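Local coordinates for protein serine racemase (Enterococcus faecalis, PDB 4ECL) that belongs to the alanine racemase family, pairing a TIM-barrel domain with a second, strand-rich domain, at residues K121-I126 with K198-S203; F158-A163 with Y217-V222. All coordinates share one frame; numbering follows the deposited sequence.

How the contacts relate
Contacts 1 and 2 lie side by side in the TIM-barrel domain, their centres about 9 Å apart. Their segments alternate along the chain in the order 121-126, 158-163, 198-203 and 217-222, and all four lie on, or directly follow, strands of the parallel barrel sheet. Strand 152-158, which leads into the loop of contact 2, runs between strands 120-127 and 198-200 of contact 1. Hydrogen bonds from Thr-159 OG1 to Ile-126 O and between His-200 ND1 and Arg-219 NH1 join the two contacts. Contact 1 fills part of the barrel interior with paired histidines, while contact 2 carries the same polar network toward the strand ends, where a sulfate ion is bound.

Contact 1. Residues K121-I126 with K198-S203; sequences KAHIKI and KVHIQS
A first torsion of -73° sets CG of His-123 beside its backbone N and carries the ring off strand 120-127 toward His-200, whose own chi1 of 49° tucks CG between the backbone N and the carbonyl carbon and brings the far end of its ring back to meet it. The imidazoles touch by their nitrogens: ND1 of His-123 lies 3.0 Å from NE2 of His-200 in a moderately bent hydrogen bond. Each nitrogen approaches the other ring at its edge, near the ring plane. The planes are turned 55° against each other and the centroids stand 5.2 Å apart, so neither ring lies over the other's face. Both histidines are buried, and the bond gives a polar atom of each a partner away from solvent. The parent strands are not neighbours in the parallel barrel sheet of this TIM-barrel domain; strand 152-158 runs between them, and the two side chains reach past it on the inner side. Phe-158 of that strand stacks on the His-200 ring, and Tyr-217 meets the same ring with its plane nearly perpendicular. Arg-219 NH1 donates to ND1, the other nitrogen of His-200, and the bonds at both nitrogens together fix the rotation of the imidazole. On the outer side, Val-199 and Ile-126 both pack on Phe-182 of helix 169-191.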
loop_
_atom_site.group_PDB
_atom_site.type_symbol
_atom_site.label_atom_id
_atom_site.label_comp_id
_atom_site.label_asym_id
_atom_site.label_seq_id
_atom_site.Cartn_x
_atom_site.Cartn_y
_atom_site.Cartn_z
ATOM N N LYS A 121 -1.436 31.305 -7.020
ATOM C CA LYS A 121 -1.413 31.602 -5.591
ATOM C C LYS A 121 -0.409 30.693 -4.884
ATOM O O LYS A 121 -0.263 29.530 -5.243
ATOM C CB LYS A 121 -2.798 31.422 -4.973
ATOM C CG LYS A 121 -3.697 32.639 -5.034
ATOM C CD LYS A 121 -4.722 32.593 -3.898
ATOM C CE LYS A 121 -5.674 33.781 -3.945
ATOM N NZ LYS A 121 -6.538 33.750 -5.161
ATOM N N ALA A 122 0.271 31.202 -3.862
ATOM C CA ALA A 122 1.313 30.402 -3.235
ATOM C C ALA A 122 1.454 30.622 -1.746
ATOM O O ALA A 122 1.030 31.647 -1.217
ATOM C CB ALA A 122 2.656 30.684 -3.922
ATOM N N HIS A 123 2.055 29.651 -1.071
ATOM C CA HIS A 123 2.524 29.849 0.297
ATOM C C HIS A 123 4.006 29.549 0.279
ATOM O O HIS A 123 4.426 28.515 -0.258
ATOM C CB HIS A 123 1.855 28.899 1.292
ATOM C CG HIS A 123 0.434 29.235 1.598
ATOM N ND1 HIS A 123 -0.188 28.828 2.760
ATOM C CD2 HIS A 123 -0.495 29.927 0.897
ATOM C CE1 HIS A 123 -1.437 29.258 2.762
ATOM N NE2 HIS A 123 -1.649 29.927 1.642
ATOM N N ILE A 124 4.809 30.445 0.852
ATOM C CA ILE A 124 6.243 30.188 0.899
ATOM C C ILE A 124 6.563 29.337 2.122
ATOM O O ILE A 124 6.032 29.565 3.206
ATOM C CB ILE A 124 7.087 31.491 0.870
ATOM C CG1 ILE A 124 8.575 31.167 1.000
ATOM C CG2 ILE A 124 6.650 32.439 1.976
ATOM C CD1 ILE A 124 9.507 32.364 0.628
ATOM N N LYS A 125 7.412 28.335 1.935
ATOM C CA LYS A 125 7.788 27.471 3.034
ATOM C C LYS A 125 9.133 27.892 3.577
ATOM O O LYS A 125 10.054 28.200 2.819
ATOM C CB LYS A 125 7.826 25.992 2.594
ATOM C CG LYS A 125 8.119 25.039 3.753
ATOM C CD LYS A 125 7.683 23.606 3.491
ATOM C CE LYS A 125 7.765 22.783 4.784
ATOM N NZ LYS A 125 7.193 21.409 4.653
ATOM N N ILE A 126 9.261 27.909 4.892
ATOM C CA ILE A 126 10.542 28.264 5.486
ATOM C C ILE A 126 11.109 27.047 6.182
ATOM O O ILE A 126 10.436 26.430 6.995
ATOM C CB ILE A 126 10.393 29.381 6.543
ATOM C CG1 ILE A 126 9.579 30.561 5.998
ATOM C CG2 ILE A 126 11.767 29.856 7.008
ATOM C CD1 ILE A 126 10.321 31.377 4.947
ATOM N N LYS A 198 -0.902 35.122 5.709
ATOM C CA LYS A 198 -1.346 34.115 6.666
ATOM C C LYS A 198 -0.199 33.215 7.117
ATOM O O LYS A 198 0.673 32.843 6.328
ATOM C CB LYS A 198 -2.489 33.279 6.084
ATOM C CG LYS A 198 -3.681 34.122 5.652
ATOM C CD LYS A 198 -4.889 33.261 5.311
ATOM C CE LYS A 198 -6.136 34.116 5.147
ATOM N NZ LYS A 198 -7.364 33.267 5.159
ATOM N N VAL A 199 -0.205 32.873 8.399
ATOM C CA VAL A 199 0.865 32.077 8.987
ATOM C C VAL A 199 0.363 30.711 9.455
ATOM O O VAL A 199 -0.720 30.607 10.043
ATOM C CB VAL A 199 1.475 32.813 10.194
ATOM C CG1 VAL A 199 2.446 31.921 10.945
ATOM C CG2 VAL A 199 2.166 34.116 9.743
ATOM N N HIS A 200 1.150 29.665 9.209
ATOM C CA HIS A 200 0.895 28.394 9.871
ATOM C C HIS A 200 2.175 27.631 10.201
ATOM O O HIS A 200 3.114 27.614 9.430
ATOM C CB HIS A 200 -0.146 27.540 9.125
ATOM C CG HIS A 200 0.103 27.388 7.651
ATOM N ND1 HIS A 200 0.526 26.205 7.084
ATOM C CD2 HIS A 200 -0.068 28.255 6.623
ATOM C CE1 HIS A 200 0.629 26.354 5.774
ATOM N NE2 HIS A 200 0.282 27.593 5.470
ATOM N N ILE A 201 2.190 27.014 11.372
ATOM C CA ILE A 201 3.382 26.404 11.946
ATOM C C ILE A 201 3.012 25.012 12.453
ATOM O O ILE A 201 3.837 24.094 12.463
ATOM C CB ILE A 201 3.867 27.271 13.146
ATOM C CG1 ILE A 201 4.406 28.610 12.649
ATOM C CG2 ILE A 201 4.943 26.579 13.978
ATOM C CD1 ILE A 201 4.426 29.673 13.744
ATOM N N GLN A 202 1.756 24.857 12.866
ATOM C CA GLN A 202 1.331 23.648 13.576
ATOM C C GLN A 202 0.683 22.566 12.724
ATOM O O GLN A 202 -0.168 22.826 11.859
ATOM C CB GLN A 202 0.360 23.999 14.709
ATOM C CG GLN A 202 0.907 24.970 15.731
ATOM C CD GLN A 202 -0.169 25.865 16.261
ATOM O OE1 GLN A 202 -0.666 26.738 15.543
ATOM N NE2 GLN A 202 -0.577 25.633 17.507
ATOM N N SER A 203 1.086 21.337 13.007
ATOM C CA SER A 203 0.316 20.181 12.600
ATOM C C SER A 203 -0.431 19.699 13.842
ATOM O O SER A 203 -0.565 20.471 14.796
ATOM C CB SER A 203 1.237 19.110 12.022
ATOM O OG SER A 203 1.795 19.566 10.807
#

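Contact 2. Residues F158-A163 with Y217-V222; sequences FTHLCA and YIRVGV. With SO4 (sulfate ion), chain G.
The guanidinium group of Arg-219 lies over one face of the His-160 imidazole, with NH2 3.6 Å above the ring plane and over its centre. The two planes are 37° apart, a tilted overlap in which Arg-219 NE sits 3.6 Å from His-160 NE2. The arginine chain gets there by bending at chi3 (-55°), which swings its flat end toward segment 158-163. Arg-219 NH2 also donates a hydrogen bond of 3.0 Å to Thr-159 O, markedly bent at 135°, with the acceptor tilted out of the guanidinium plane and the donor out of the carbonyl plane. The phenyl of Phe-158 approaches obliquely, the two side chains crossing at about a right angle, and its CD2 lies 3.7 Å from Arg-219 NH1. NH1 is hydrogen-bonded to His-200 ND1, and NH2 has a further, weak bond to Ile-201 O. Strand 217-220 belongs to the TIM barrel, and its C-terminal end runs into an anion site. There Gly-221 N donates a rather bent hydrogen bond of 2.9 Å to sulfate O2. Val-222 N donates a straighter one of 3.0 Å to sulfate O3. Gly-221, lacking a side chain, leaves room for the ion, while Val-222 CG1 packs 3.6 Å from sulfate O3. Ser-204 OG and Tyr-42 OH also bond the sulfate, which probably comes from the crystallisation liquor; its position is consistent with that of the pyridoxal phosphate phosphate group in alanine racemase relatives.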
loop_
_atom_site.group_PDB
_atom_site.type_symbol
_atom_site.label_atom_id
_atom_site.label_comp_id
_atom_site.label_asym_id
_atom_site.label_seq_id
_atom_site.Cartn_x
_atom_site.Cartn_y
_atom_site.Cartn_z
ATOM N N PHE A 158 4.895 29.462 5.904
ATOM C CA PHE A 158 4.760 28.395 6.877
ATOM C C PHE A 158 6.023 27.597 7.103
ATOM O O PHE A 158 6.979 27.711 6.334
ATOM C CB PHE A 158 3.583 27.476 6.509
ATOM C CG PHE A 158 3.836 26.532 5.345
ATOM C CD1 PHE A 158 3.728 26.969 4.029
ATOM C CD2 PHE A 158 4.097 25.190 5.575
ATOM C CE1 PHE A 158 3.923 26.098 2.972
ATOM C CE2 PHE A 158 4.289 24.303 4.521
ATOM C CZ PHE A 158 4.200 24.750 3.220
ATOM N N THR A 159 6.014 26.801 8.173
ATOM C CA THR A 159 7.091 25.862 8.459
ATOM C C THR A 159 6.545 24.592 9.123
ATOM O O THR A 159 5.384 24.548 9.524
ATOM C CB THR A 159 8.198 26.517 9.326
ATOM O OG1 THR A 159 9.383 25.697 9.318
ATOM C CG2 THR A 159 7.708 26.749 10.755
ATOM N N HIS A 160 7.369 23.551 9.207
ATOM C CA HIS A 160 6.982 22.311 9.868
ATOM C C HIS A 160 7.866 22.082 11.081
ATOM O O HIS A 160 9.087 22.233 10.998
ATOM C CB HIS A 160 7.128 21.116 8.917
ATOM C CG HIS A 160 5.866 20.752 8.195
ATOM N ND1 HIS A 160 5.469 21.370 7.028
ATOM C CD2 HIS A 160 4.912 19.833 8.477
ATOM C CE1 HIS A 160 4.326 20.846 6.620
ATOM N NE2 HIS A 160 3.965 19.912 7.483
ATOM N N LEU A 161 7.256 21.704 12.202
ATOM C CA LEU A 161 8.009 21.367 13.407
ATOM C C LEU A 161 8.457 19.910 13.380
ATOM O O LEU A 161 7.691 19.018 13.010
ATOM C CB LEU A 161 7.174 21.639 14.650
ATOM C CG LEU A 161 6.658 23.070 14.762
ATOM C CD1 LEU A 161 5.649 23.195 15.925
ATOM C CD2 LEU A 161 7.832 24.046 14.934
ATOM N N CYS A 162 9.704 19.673 13.776
ATOM C CA CYS A 162 10.260 18.324 13.760
ATOM C C CYS A 162 9.702 17.393 14.817
ATOM O O CYS A 162 9.488 16.216 14.554
ATOM C CB CYS A 162 11.771 18.376 13.927
ATOM S SG CYS A 162 12.602 18.950 12.457
ATOM N N ALA A 163 9.502 17.907 16.021
ATOM C CA ALA A 163 9.272 17.040 17.172
ATOM C C ALA A 163 8.293 17.640 18.171
ATOM O O ALA A 163 8.520 17.593 19.382
ATOM C CB ALA A 163 10.604 16.738 17.862
ATOM N N TYR A 217 -3.719 29.246 10.315
ATOM C CA TYR A 217 -4.153 27.884 10.055
ATOM C C TYR A 217 -3.478 26.918 11.002
ATOM O O TYR A 217 -2.343 27.139 11.450
ATOM C CB TYR A 217 -3.765 27.412 8.653
ATOM C CG TYR A 217 -4.333 28.178 7.492
ATOM C CD1 TYR A 217 -5.623 27.944 7.038
ATOM C CD2 TYR A 217 -3.553 29.091 6.808
ATOM C CE1 TYR A 217 -6.126 28.631 5.949
ATOM C CE2 TYR A 217 -4.040 29.770 5.722
ATOM C CZ TYR A 217 -5.324 29.546 5.296
ATOM O OH TYR A 217 -5.785 30.241 4.204
ATOM N N ILE A 218 -4.175 25.817 11.259
ATOM C CA ILE A 218 -3.545 24.628 11.790
ATOM C C ILE A 218 -3.841 23.485 10.822
ATOM O O ILE A 218 -5.004 23.241 10.471
ATOM C CB ILE A 218 -4.046 24.313 13.211
ATOM C CG1 ILE A 218 -3.655 25.469 14.141
ATOM C CG2 ILE A 218 -3.460 23.004 13.703
ATOM C CD1 ILE A 218 -4.099 25.303 15.570
ATOM N N ARG A 219 -2.779 22.824 10.376
ATOM C CA ARG A 219 -2.858 21.714 9.423
ATOM C C ARG A 219 -3.087 20.430 10.202
ATOM O O ARG A 219 -2.152 19.853 10.754
ATOM C CB ARG A 219 -1.542 21.576 8.636
ATOM C CG ARG A 219 -1.102 22.815 7.856
ATOM C CD ARG A 219 0.284 22.646 7.222
ATOM N NE ARG A 219 1.310 22.280 8.204
ATOM C CZ ARG A 219 2.127 23.142 8.813
ATOM N NH1 ARG A 219 2.049 24.438 8.553
ATOM N NH2 ARG A 219 3.029 22.712 9.690
ATOM N N VAL A 220 -4.322 19.960 10.248
ATOM C CA VAL A 220 -4.595 18.781 11.060
ATOM C C VAL A 220 -4.647 17.492 10.242
ATOM O O VAL A 220 -5.391 17.373 9.264
ATOM C CB VAL A 220 -5.854 18.975 11.948
ATOM C CG1 VAL A 220 -5.629 20.128 12.912
ATOM C CG2 VAL A 220 -7.056 19.273 11.094
ATOM N N GLY A 221 -3.818 16.534 10.644
ATOM C CA GLY A 221 -3.769 15.235 9.998
ATOM C C GLY A 221 -4.353 14.171 10.906
ATOM O O GLY A 221 -5.572 14.017 10.972
ATOM N N VAL A 222 -3.494 13.445 11.617
ATOM C CA VAL A 222 -3.950 12.314 12.427
ATOM C C VAL A 222 -5.054 12.667 13.427
ATOM O O VAL A 222 -5.967 11.870 13.630
ATOM C CB VAL A 222 -2.790 11.607 13.173
ATOM C CG1 VAL A 222 -1.860 10.928 12.190
ATOM C CG2 VAL A 222 -2.022 12.602 14.074
HETATM S S SO4 G . -0.146 15.322 11.269
HETATM O O1 SO4 G . 0.522 15.946 10.122
HETATM O O2 SO4 G . -1.203 16.211 11.751
HETATM O O3 SO4 G . -0.719 14.054 10.822
HETATM O O4 SO4 G . 0.830 15.059 12.320
#